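Local coordinates for protein acetyl xylan esterase (Metagenome, PDB 6XYC) that hydrolyses ester bonds on complex natural xylans, acting as a bifunctional feruloyl and acetyl xylan esterase of the alpha/beta hydrolase fold, at residues N14-A18 against A96-Y100; T37-A41 against N109-S113; I91-A96 against D147-L152; A130-N134 against G159-D163. Residue numbers count along the deposited sequence, not the author numbering.

Contact 1 of 4, residues N14-A18 against A96-Y100; sequences NVNYA and AAIRY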
loop_
_atom_site.group_PDB
_atom_site.type_symbol
_atom_site.label_atom_id
_atom_site.label_comp_id
_atom_site.label_asym_id
_atom_site.label_seq_id
_atom_site.Cartn_x
_atom_site.Cartn_y
_atom_site.Cartn_z
ATOM N N ASN A 14 -7.019 -16.596 -4.586
ATOM C CA ASN A 14 -6.467 -16.662 -5.941
ATOM C C ASN A 14 -7.508 -16.260 -6.986
ATOM O O ASN A 14 -7.760 -16.970 -7.964
ATOM C CB ASN A 14 -5.893 -18.049 -6.213
ATOM C CG ASN A 14 -4.595 -18.282 -5.462
ATOM O OD1 ASN A 14 -3.642 -17.519 -5.609
ATOM N ND2 ASN A 14 -4.559 -19.320 -4.637
ATOM N N VAL A 15 -8.104 -15.095 -6.764
ATOM C CA VAL A 15 -8.974 -14.442 -7.731
ATOM C C VAL A 15 -8.108 -13.503 -8.559
ATOM O O VAL A 15 -7.441 -12.618 -8.013
ATOM C CB VAL A 15 -10.101 -13.677 -7.023
ATOM C CG1 VAL A 15 -10.933 -12.916 -8.024
ATOM C CG2 VAL A 15 -10.951 -14.642 -6.197
ATOM N N ASN A 16 -8.085 -13.711 -9.870
ATOM C CA ASN A 16 -7.309 -12.848 -10.749
ATOM C C ASN A 16 -8.062 -11.540 -10.961
ATOM O O ASN A 16 -9.255 -11.547 -11.283
ATOM C CB ASN A 16 -7.042 -13.536 -12.086
ATOM C CG ASN A 16 -6.081 -12.751 -12.955
ATOM O OD1 ASN A 16 -6.488 -11.849 -13.690
ATOM N ND2 ASN A 16 -4.792 -13.080 -12.867
ATOM N N TYR A 17 -7.368 -10.416 -10.770
ATOM C CA TYR A 17 -7.990 -9.105 -10.894
ATOM C C TYR A 17 -7.635 -8.394 -12.192
ATOM O O TYR A 17 -8.164 -7.305 -12.446
ATOM C CB TYR A 17 -7.620 -8.221 -9.688
ATOM C CG TYR A 17 -6.143 -7.906 -9.514
ATOM C CD1 TYR A 17 -5.509 -6.980 -10.330
ATOM C CD2 TYR A 17 -5.399 -8.514 -8.507
ATOM C CE1 TYR A 17 -4.171 -6.683 -10.167
ATOM C CE2 TYR A 17 -4.059 -8.222 -8.337
ATOM C CZ TYR A 17 -3.455 -7.305 -9.166
ATOM O OH TYR A 17 -2.119 -7.010 -9.007
ATOM N N ALA A 18 -6.764 -8.972 -13.021
ATOM C CA ALA A 18 -6.336 -8.346 -14.264
ATOM C C ALA A 18 -6.843 -9.077 -15.502
ATOM O O ALA A 18 -6.374 -8.796 -16.612
ATOM C CB ALA A 18 -4.811 -8.257 -14.315
ATOM N N ALA A 96 -5.218 -1.575 -10.622
ATOM C CA ALA A 96 -6.100 -2.562 -11.232
ATOM C C ALA A 96 -6.820 -3.376 -10.171
ATOM O O ALA A 96 -8.004 -3.697 -10.317
ATOM C CB ALA A 96 -5.302 -3.484 -12.157
ATOM N N ALA A 97 -6.124 -3.721 -9.091
ATOM C CA ALA A 97 -6.778 -4.448 -8.011
ATOM C C ALA A 97 -7.886 -3.612 -7.386
ATOM O O ALA A 97 -8.967 -4.129 -7.088
ATOM C CB ALA A 97 -5.756 -4.846 -6.943
ATOM N N ILE A 98 -7.627 -2.319 -7.165
ATOM C CA ILE A 98 -8.638 -1.431 -6.598
ATOM C C ILE A 98 -9.864 -1.380 -7.502
ATOM O O ILE A 98 -11.008 -1.469 -7.040
ATOM C CB ILE A 98 -8.051 -0.025 -6.379
ATOM C CG1 ILE A 98 -6.990 -0.039 -5.279
ATOM C CG2 ILE A 98 -9.163 0.949 -6.034
ATOM C CD1 ILE A 98 -6.081 1.163 -5.306
ATOM N N ARG A 99 -9.644 -1.204 -8.807
ATOM C CA ARG A 99 -10.761 -1.148 -9.747
ATOM C C ARG A 99 -11.556 -2.447 -9.735
ATOM O O ARG A 99 -12.790 -2.434 -9.830
ATOM C CB ARG A 99 -10.236 -0.861 -11.154
ATOM C CG ARG A 99 -9.615 0.517 -11.337
ATOM C CD ARG A 99 -9.462 0.859 -12.813
ATOM N NE ARG A 99 -8.574 -0.061 -13.524
ATOM C CZ ARG A 99 -7.265 0.118 -13.665
ATOM N NH1 ARG A 99 -6.677 1.184 -13.141
ATOM N NH2 ARG A 99 -6.541 -0.771 -14.331
ATOM N N TYR A 100 -10.864 -3.582 -9.626
ATOM C CA TYR A 100 -11.552 -4.867 -9.592
ATOM C C TYR A 100 -12.448 -4.973 -8.368
ATOM O O TYR A 100 -13.594 -5.431 -8.460
ATOM C CB TYR A 100 -10.540 -6.009 -9.605
ATOM C CG TYR A 100 -11.200 -7.362 -9.523
ATOM C CD1 TYR A 100 -11.501 -7.942 -8.299
ATOM C CD2 TYR A 100 -11.544 -8.047 -10.674
ATOM C CE1 TYR A 100 -12.113 -9.174 -8.225
ATOM C CE2 TYR A 100 -12.157 -9.274 -10.612
ATOM C CZ TYR A 100 -12.440 -9.837 -9.386
ATOM O OH TYR A 100 -13.046 -11.068 -9.325
HETATM O O HOH W 1 -11.693 -12.970 -11.591
HETATM O O HOH W 2 -8.884 -4.672 -12.665
#
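Residues 14-18 run off the end of the outer strand 8-16 and lie against one turn of helix 89-103, A96-Y100. At the start, N14 and V15 both face L27 of the neighbouring antiparallel strand, a G1 beta bulge, and the left-handed backbone of N14 (phi 58°, psi 52°) turns the chain here. V15 points its side chain toward the helix, where CG1 sits 3.1 Å from Y100 OH and 3.7 Å from Y100 CZ. The CA-CB bond of N16 points away from the helix; its OD1 accepts from A18 N at 3.0 Å, an Asx turn that bends the chain, while ND2 bonds to D20. The N16 carbonyl faces the helix instead and takes a bond from water 1, 2.8 Å from N16 O and 3.3 Å from Y100 OH. Y17 is the main contact residue. A97 CB lies 3.8 Å from the centroid of its ring, almost exactly on the ring normal, a CH-pi contact, and A96 CB is 3.9 Å from Y17 CE1. Y17 CA makes a second CH-pi contact over the Y100 ring face, 4.1 Å from its centroid. Water 2 joins Y17 O and A96 O at 2.7 Å each. The two phenol hydroxyls find partners beyond the contact, Y17 at N78 O and Y100 at Y108. Direct contact is thus apolar and aromatic, and the polar links between the segments pass through water.

Contact 2 of 4, residues T37-A41 against N109-S113; sequences TAYKA and NIDPS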
loop_
_atom_site.group_PDB
_atom_site.type_symbol
_atom_site.label_atom_id
_atom_site.label_comp_id
_atom_site.label_asym_id
_atom_site.label_seq_id
_atom_site.Cartn_x
_atom_site.Cartn_y
_atom_site.Cartn_z
ATOM N N THR A 37 -24.707 -7.620 6.278
ATOM C CA THR A 37 -25.218 -7.508 4.914
ATOM C C THR A 37 -24.096 -7.197 3.931
ATOM O O THR A 37 -23.939 -7.879 2.912
ATOM C CB THR A 37 -26.303 -6.432 4.852
ATOM O OG1 THR A 37 -25.851 -5.256 5.536
ATOM C CG2 THR A 37 -27.586 -6.932 5.502
ATOM N N ALA A 38 -23.308 -6.163 4.217
ATOM C CA ALA A 38 -22.160 -5.808 3.395
ATOM C C ALA A 38 -21.028 -5.384 4.318
ATOM O O ALA A 38 -21.227 -5.146 5.514
ATOM C CB ALA A 38 -22.492 -4.693 2.399
ATOM N N TYR A 39 -19.830 -5.276 3.752
ATOM C CA TYR A 39 -18.639 -4.954 4.530
ATOM C C TYR A 39 -17.808 -3.896 3.822
ATOM O O TYR A 39 -17.480 -4.048 2.641
ATOM C CB TYR A 39 -17.770 -6.194 4.756
ATOM C CG TYR A 39 -18.496 -7.379 5.340
ATOM C CD1 TYR A 39 -18.625 -7.527 6.712
ATOM C CD2 TYR A 39 -19.047 -8.352 4.514
ATOM C CE1 TYR A 39 -19.281 -8.612 7.251
ATOM C CE2 TYR A 39 -19.707 -9.435 5.043
ATOM C CZ TYR A 39 -19.816 -9.560 6.408
ATOM O OH TYR A 39 -20.474 -10.642 6.924
ATOM N N LYS A 40 -17.454 -2.842 4.551
ATOM C CA LYS A 40 -16.421 -1.926 4.088
ATOM C C LYS A 40 -15.104 -2.681 3.935
ATOM O O LYS A 40 -14.852 -3.680 4.616
ATOM C CB LYS A 40 -16.270 -0.760 5.068
ATOM C CG LYS A 40 -17.602 -0.222 5.587
ATOM C CD LYS A 40 -17.842 1.238 5.193
ATOM C CE LYS A 40 -19.286 1.650 5.445
ATOM N NZ LYS A 40 -19.403 2.739 6.460
ATOM N N ALA A 41 -14.262 -2.209 3.017
ATOM C CA ALA A 41 -13.139 -3.004 2.547
ATOM C C ALA A 41 -11.799 -2.337 2.837
ATOM O O ALA A 41 -11.663 -1.108 2.792
ATOM C CB ALA A 41 -13.249 -3.279 1.040
ATOM N N ASN A 109 -20.119 -9.084 -1.476
ATOM C CA ASN A 109 -20.763 -8.508 -0.295
ATOM C C ASN A 109 -19.940 -7.368 0.293
ATOM O O ASN A 109 -19.908 -7.175 1.511
ATOM C CB ASN A 109 -21.023 -9.573 0.774
ATOM C CG ASN A 109 -21.923 -10.676 0.283
ATOM O OD1 ASN A 109 -22.606 -10.539 -0.732
ATOM N ND2 ASN A 109 -21.943 -11.782 1.013
ATOM N N ILE A 110 -19.260 -6.618 -0.566
ATOM C CA ILE A 110 -18.417 -5.508 -0.141
ATOM C C ILE A 110 -19.176 -4.207 -0.352
ATOM O O ILE A 110 -19.827 -4.012 -1.387
ATOM C CB ILE A 110 -17.075 -5.504 -0.901
ATOM C CG1 ILE A 110 -16.196 -6.656 -0.405
ATOM C CG2 ILE A 110 -16.377 -4.171 -0.710
ATOM C CD1 ILE A 110 -15.035 -6.979 -1.304
ATOM N N ASP A 111 -19.118 -3.325 0.649
ATOM C CA ASP A 111 -19.678 -1.981 0.589
ATOM C C ASP A 111 -18.632 -1.048 -0.012
ATOM O O ASP A 111 -17.686 -0.655 0.685
ATOM C CB ASP A 111 -20.089 -1.522 1.991
ATOM C CG ASP A 111 -20.683 -0.132 2.003
ATOM O OD1 ASP A 111 -21.204 0.270 3.059
ATOM O OD2 ASP A 111 -20.625 0.563 0.970
ATOM N N PRO A 112 -18.756 -0.672 -1.284
ATOM C CA PRO A 112 -17.715 0.137 -1.932
ATOM C C PRO A 112 -17.697 1.602 -1.523
ATOM O O PRO A 112 -16.950 2.378 -2.127
ATOM C CB PRO A 112 -18.061 0.001 -3.423
ATOM C CG PRO A 112 -19.560 -0.125 -3.436
ATOM C CD PRO A 112 -19.916 -0.898 -2.173
ATOM N N SER A 113 -18.496 2.017 -0.535
ATOM C CA SER A 113 -18.456 3.402 -0.072
ATOM C C SER A 113 -17.205 3.706 0.741
ATOM O O SER A 113 -16.901 4.880 0.966
ATOM C CB SER A 113 -19.701 3.715 0.759
ATOM O OG SER A 113 -19.727 2.969 1.963
#
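Two backbone hydrogen bonds join the start of strand 39-45 to the short strand 110-111. Y39 N donates to N109 O at 2.9 Å, and D111 N donates to Y39 O at 2.7 Å with a nearly straight N-H...O angle of 163°. Y39 therefore bonds to the residues before and after I110, the pattern of a parallel bridge, with Y39 CA and I110 CA 4.7 Å apart. Two CA-H...O contacts reach the same carbonyls: A38 CA lies 3.2 Å from N109 O, and I110 CA lies 3.3 Å from Y39 O. The bridge belongs to the central, mostly parallel sheet of the alpha/beta hydrolase fold: chain leaving helix 89-103 comes back to the sheet here, just ahead of strand 114-120, which also pairs with 39-45. N109, with phi 61° and psi 34°, makes the turn into the strand. The apolar contact is A41 CB to I110 CG2 at 3.7 Å; A38 CB and D111 CB are in van der Waals contact at 4.0 Å. The Y39 and I110 side chains share one face of the sheet, where both touch A73. K40 and D111 occupy the other face; K40 NZ stays 4.6 Å from D111 OD1, beyond a salt bridge, and makes a weak bond to S283 O. D111 instead turns inward on its own segment, its OD2 accepting from S113 N at 3.0 Å, an Asx turn, and from S113 OG at 2.8 Å.

Contact 3 of 4, residues I91-A96 against D147-L152; sequences IQDVKA and DIEGSL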
loop_
_atom_site.group_PDB
_atom_site.type_symbol
_atom_site.label_atom_id
_atom_site.label_comp_id
_atom_site.label_asym_id
_atom_site.label_seq_id
_atom_site.Cartn_x
_atom_site.Cartn_y
_atom_site.Cartn_z
ATOM N N ILE A 91 2.513 -0.016 -9.247
ATOM C CA ILE A 91 1.360 0.805 -8.885
ATOM C C ILE A 91 0.209 0.585 -9.866
ATOM O O ILE A 91 -0.961 0.658 -9.474
ATOM C CB ILE A 91 1.765 2.291 -8.787
ATOM C CG1 ILE A 91 0.599 3.125 -8.261
ATOM C CG2 ILE A 91 2.231 2.822 -10.130
ATOM C CD1 ILE A 91 0.061 2.670 -6.901
ATOM N N GLN A 92 0.506 0.286 -11.134
ATOM C CA GLN A 92 -0.554 -0.087 -12.065
ATOM C C GLN A 92 -1.254 -1.358 -11.605
ATOM O O GLN A 92 -2.472 -1.504 -11.765
ATOM C CB GLN A 92 0.013 -0.281 -13.471
ATOM C CG GLN A 92 0.349 1.005 -14.194
ATOM C CD GLN A 92 0.634 0.773 -15.661
ATOM O OE1 GLN A 92 0.385 -0.310 -16.189
ATOM N NE2 GLN A 92 1.160 1.788 -16.330
ATOM N N ASP A 93 -0.498 -2.296 -11.032
ATOM C CA ASP A 93 -1.105 -3.502 -10.478
ATOM C C ASP A 93 -2.054 -3.156 -9.341
ATOM O O ASP A 93 -3.195 -3.625 -9.301
ATOM C CB ASP A 93 -0.011 -4.454 -9.998
ATOM C CG ASP A 93 0.761 -5.076 -11.145
ATOM O OD1 ASP A 93 0.303 -4.971 -12.299
ATOM O OD2 ASP A 93 1.837 -5.669 -10.893
ATOM N N VAL A 94 -1.593 -2.325 -8.405
ATOM C CA VAL A 94 -2.433 -1.915 -7.283
ATOM C C VAL A 94 -3.700 -1.241 -7.794
ATOM O O VAL A 94 -4.810 -1.546 -7.347
ATOM C CB VAL A 94 -1.650 -0.989 -6.334
ATOM C CG1 VAL A 94 -2.571 -0.472 -5.232
ATOM C CG2 VAL A 94 -0.450 -1.713 -5.755
ATOM N N LYS A 95 -3.556 -0.316 -8.749
ATOM C CA LYS A 95 -4.725 0.393 -9.265
ATOM C C LYS A 95 -5.718 -0.579 -9.889
ATOM O O LYS A 95 -6.932 -0.449 -9.698
ATOM C CB LYS A 95 -4.281 1.450 -10.279
ATOM C CG LYS A 95 -3.361 2.523 -9.698
ATOM C CD LYS A 95 -4.136 3.624 -8.981
ATOM C CE LYS A 95 -3.191 4.657 -8.390
ATOM N NZ LYS A 95 -3.876 5.945 -8.061
ATOM N N ALA A 96 -5.218 -1.575 -10.622
ATOM C CA ALA A 96 -6.100 -2.562 -11.232
ATOM C C ALA A 96 -6.820 -3.376 -10.171
ATOM O O ALA A 96 -8.004 -3.697 -10.317
ATOM C CB ALA A 96 -5.302 -3.484 -12.157
ATOM N N ASP A 147 3.039 6.182 -16.410
ATOM C CA ASP A 147 1.596 5.973 -16.397
ATOM C C ASP A 147 1.225 5.287 -15.086
ATOM O O ASP A 147 1.512 4.102 -14.893
ATOM C CB ASP A 147 1.186 5.135 -17.608
ATOM C CG ASP A 147 -0.302 4.884 -17.679
ATOM O OD1 ASP A 147 -1.042 5.372 -16.801
ATOM O OD2 ASP A 147 -0.732 4.194 -18.627
ATOM N N ILE A 148 0.586 6.033 -14.187
ATOM C CA ILE A 148 0.262 5.522 -12.860
ATOM C C ILE A 148 -1.014 4.690 -12.898
ATOM O O ILE A 148 -1.046 3.556 -12.410
ATOM C CB ILE A 148 0.144 6.692 -11.863
ATOM C CG1 ILE A 148 1.497 7.389 -11.691
ATOM C CG2 ILE A 148 -0.401 6.209 -10.527
ATOM C CD1 ILE A 148 2.623 6.484 -11.276
ATOM N N GLU A 149 -2.084 5.242 -13.476
ATOM C CA GLU A 149 -3.358 4.532 -13.531
ATOM C C GLU A 149 -3.231 3.223 -14.301
ATOM O O GLU A 149 -3.738 2.185 -13.862
ATOM C CB GLU A 149 -4.421 5.428 -14.166
ATOM C CG GLU A 149 -5.752 4.750 -14.416
ATOM C CD GLU A 149 -6.538 4.514 -13.138
ATOM O OE1 GLU A 149 -6.096 4.989 -12.070
ATOM O OE2 GLU A 149 -7.607 3.864 -13.212
ATOM N N GLY A 150 -2.574 3.253 -15.456
ATOM C CA GLY A 150 -2.419 2.061 -16.265
ATOM C C GLY A 150 -3.709 1.655 -16.959
ATOM O O GLY A 150 -4.768 2.275 -16.824
ATOM N N SER A 151 -3.596 0.569 -17.725
ATOM C CA SER A 151 -4.695 0.059 -18.534
ATOM C C SER A 151 -4.916 -1.433 -18.310
ATOM O O SER A 151 -5.473 -2.112 -19.178
ATOM C CB SER A 151 -4.443 0.299 -20.023
ATOM O OG SER A 151 -4.614 1.659 -20.386
ATOM N N LEU A 152 -4.521 -1.954 -17.157
ATOM C CA LEU A 152 -4.594 -3.384 -16.913
ATOM C C LEU A 152 -6.020 -3.821 -16.605
ATOM O O LEU A 152 -6.747 -3.162 -15.853
ATOM C CB LEU A 152 -3.679 -3.762 -15.750
ATOM C CG LEU A 152 -2.162 -3.696 -15.905
ATOM C CD1 LEU A 152 -1.526 -4.202 -14.619
ATOM C CD2 LEU A 152 -1.705 -4.503 -17.096
HETATM O O HOH W 3 -3.613 -0.492 -14.200
HETATM O O HOH W 4 -1.084 -0.468 -18.528
HETATM O O HOH W 5 -4.977 6.865 -10.472
#
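One turn and a half of helix 89-103, I91-A96, lies beside an irregular segment, D147-L152, that leaves the small hairpin 138-141/144-147. The chains come closest at Q92 and G150, whose CA atoms are 5.1 Å apart, and again at A96 and L152, 5.9 Å. An Asx motif shapes the irregular segment: D147 OD1 accepts from G150 N at 2.9 Å. G150 has phi 73°, and a CB there would sit only 2.6 Å from Q92 CG, so glycine suits both the turn and the close approach. Q92 fills the gap, its amide group lying along the segment with CD 3.4 Å from G150 CA. Apolar contacts sit at both ends, I91 CG2 to I148 CD1 at 3.9 Å and A96 CB to L152 CB at 4.0 Å. L152 CD1 also lies 3.1 Å from D93 OD1, an oxygen bound by H25 and R80. K95 stretches past I148 to T133, and its NZ donates to water 5, which lies 2.7 Å from E149 OE1, an oxygen also bonded to S160. Water 3 donates to both Q92 O and E149 O, while water 4 joins Q92 OE1 to S151 N. The direct hydrogen bond runs from Q92 NE2 to D147 O, 2.7 Å long and nearly straight at 173°.

Contact 4 of 4, residues A130-N134 against G159-D163; sequences AGVTN and GSHVD
N134 buries the most surface here, followed by V162 and H161. From helix 122-131, which follows what is probably the nucleophile elbow of this alpha/beta hydrolase, the chain turns: T133 N bonds to A130 O at 3.1 Å, and N134 is polyproline-like (phi -53°, psi 122°). Facing it, H161 and V162 are extended (psi near 150°) in the loop leading into strand 164-168. CA atoms pair as N134 with H161, 4.7 Å, and G131 with V162, 6.1 Å. With chi1 m and chi2 near -6°, the N134 amide lies alongside the V162 backbone and meets it twice: V162 N donates to N134 OD1 at 2.9 Å, and N134 ND2 donates to V162 O at 2.8 Å. Water 6 lies 3.0 Å from N134 OD1 and 2.7 Å from S160 O, with more acceptors in reach than it has protons. V162, chi1 m, places CG2 3.8 Å from G131 CA and 4.3 Å from A130 CB, and its side chain also touches I98 and I117. The H161 ring, chi1 92°, presents its edge to N134 ND2, while NE2 donates to D163 OD2 at 2.9 Å. An asparagine amide can both give and take, so this one side chain satisfies both the N-H and the C=O of V162, in the manner of a backbone partner.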
loop_
_atom_site.group_PDB
_atom_site.type_symbol
_atom_site.label_atom_id
_atom_site.label_comp_id
_atom_site.label_asym_id
_atom_site.label_seq_id
_atom_site.Cartn_x
_atom_site.Cartn_y
_atom_site.Cartn_z
ATOM N N ALA A 130 -0.770 5.068 -3.851
ATOM C CA ALA A 130 -2.173 5.127 -4.249
ATOM C C ALA A 130 -2.866 6.324 -3.611
ATOM O O ALA A 130 -3.649 7.025 -4.265
ATOM C CB ALA A 130 -2.886 3.827 -3.865
ATOM N N GLY A 131 -2.568 6.587 -2.341
ATOM C CA GLY A 131 -3.203 7.656 -1.594
ATOM C C GLY A 131 -2.794 9.050 -2.007
ATOM O O GLY A 131 -3.468 10.008 -1.609
ATOM N N VAL A 132 -1.710 9.198 -2.768
ATOM C CA VAL A 132 -1.327 10.501 -3.305
ATOM C C VAL A 132 -1.628 10.621 -4.787
ATOM O O VAL A 132 -1.277 11.636 -5.394
ATOM C CB VAL A 132 0.157 10.819 -3.045
ATOM C CG1 VAL A 132 0.444 10.844 -1.537
ATOM C CG2 VAL A 132 1.059 9.836 -3.763
ATOM N N THR A 133 -2.274 9.618 -5.399
ATOM C CA THR A 133 -2.583 9.682 -6.823
ATOM C C THR A 133 -4.044 9.346 -7.105
ATOM O O THR A 133 -4.377 8.873 -8.193
ATOM C CB THR A 133 -1.657 8.766 -7.625
ATOM O OG1 THR A 133 -1.767 7.422 -7.152
ATOM C CG2 THR A 133 -0.207 9.221 -7.513
ATOM N N ASN A 134 -4.931 9.577 -6.138
ATOM C CA ASN A 134 -6.360 9.536 -6.426
ATOM C C ASN A 134 -6.669 10.459 -7.599
ATOM O O ASN A 134 -6.383 11.659 -7.545
ATOM C CB ASN A 134 -7.172 9.960 -5.199
ATOM C CG ASN A 134 -7.358 8.836 -4.187
ATOM O OD1 ASN A 134 -6.980 7.689 -4.424
ATOM N ND2 ASN A 134 -7.966 9.166 -3.049
ATOM N N GLY A 159 -13.496 3.708 -10.924
ATOM C CA GLY A 159 -12.538 4.534 -10.218
ATOM C C GLY A 159 -11.568 3.708 -9.394
ATOM O O GLY A 159 -11.898 2.637 -8.876
ATOM N N SER A 160 -10.351 4.236 -9.254
ATOM C CA SER A 160 -9.274 3.548 -8.557
ATOM C C SER A 160 -8.853 4.264 -7.279
ATOM O O SER A 160 -7.772 3.986 -6.748
ATOM C CB SER A 160 -8.071 3.388 -9.482
ATOM O OG SER A 160 -7.522 4.650 -9.828
ATOM N N HIS A 161 -9.689 5.165 -6.765
ATOM C CA HIS A 161 -9.335 5.968 -5.602
ATOM C C HIS A 161 -9.460 5.157 -4.315
ATOM O O HIS A 161 -10.226 4.192 -4.231
ATOM C CB HIS A 161 -10.224 7.212 -5.535
ATOM C CG HIS A 161 -11.464 7.031 -4.716
ATOM N ND1 HIS A 161 -12.656 6.595 -5.255
ATOM C CD2 HIS A 161 -11.699 7.243 -3.399
ATOM C CE1 HIS A 161 -13.570 6.541 -4.303
ATOM N NE2 HIS A 161 -13.014 6.924 -3.166
ATOM N N VAL A 162 -8.662 5.544 -3.320
ATOM C CA VAL A 162 -8.716 4.974 -1.982
ATOM C C VAL A 162 -9.155 6.065 -1.017
ATOM O O VAL A 162 -8.909 7.253 -1.245
ATOM C CB VAL A 162 -7.361 4.371 -1.545
ATOM C CG1 VAL A 162 -7.039 3.122 -2.361
ATOM C CG2 VAL A 162 -6.253 5.404 -1.669
ATOM N N ASP A 163 -9.787 5.653 0.083
ATOM C CA ASP A 163 -10.410 6.601 1.000
ATOM C C ASP A 163 -9.574 6.901 2.237
ATOM O O ASP A 163 -9.829 7.915 2.905
ATOM C CB ASP A 163 -11.781 6.092 1.452
ATOM C CG ASP A 163 -12.766 5.990 0.312
ATOM O OD1 ASP A 163 -13.232 4.871 0.027
ATOM O OD2 ASP A 163 -13.076 7.028 -0.301
HETATM O O HOH W 6 -5.713 5.333 -5.736
#

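From the N terminus, residues 14-18 close the first long loop on helix 89-103 in contact 1, joining the outer strand 8-16 to a helix packed on the sheet. Contact 2 opens inside that loop and closes beyond it, so the two cross, and it brings the chain after the helix back to strand 39-45. Contact 3 crosses both, returning from the hairpin region to the same helix; it shares A96 with contact 1, and R99 reaches E149 and L152. Contact 4 follows contacts 1 and 2 in series but crosses contact 3, tying helix 122-131 to the approach of strand 164-168. The side chains of K95 and E149 carry contact 3 over into contact 4.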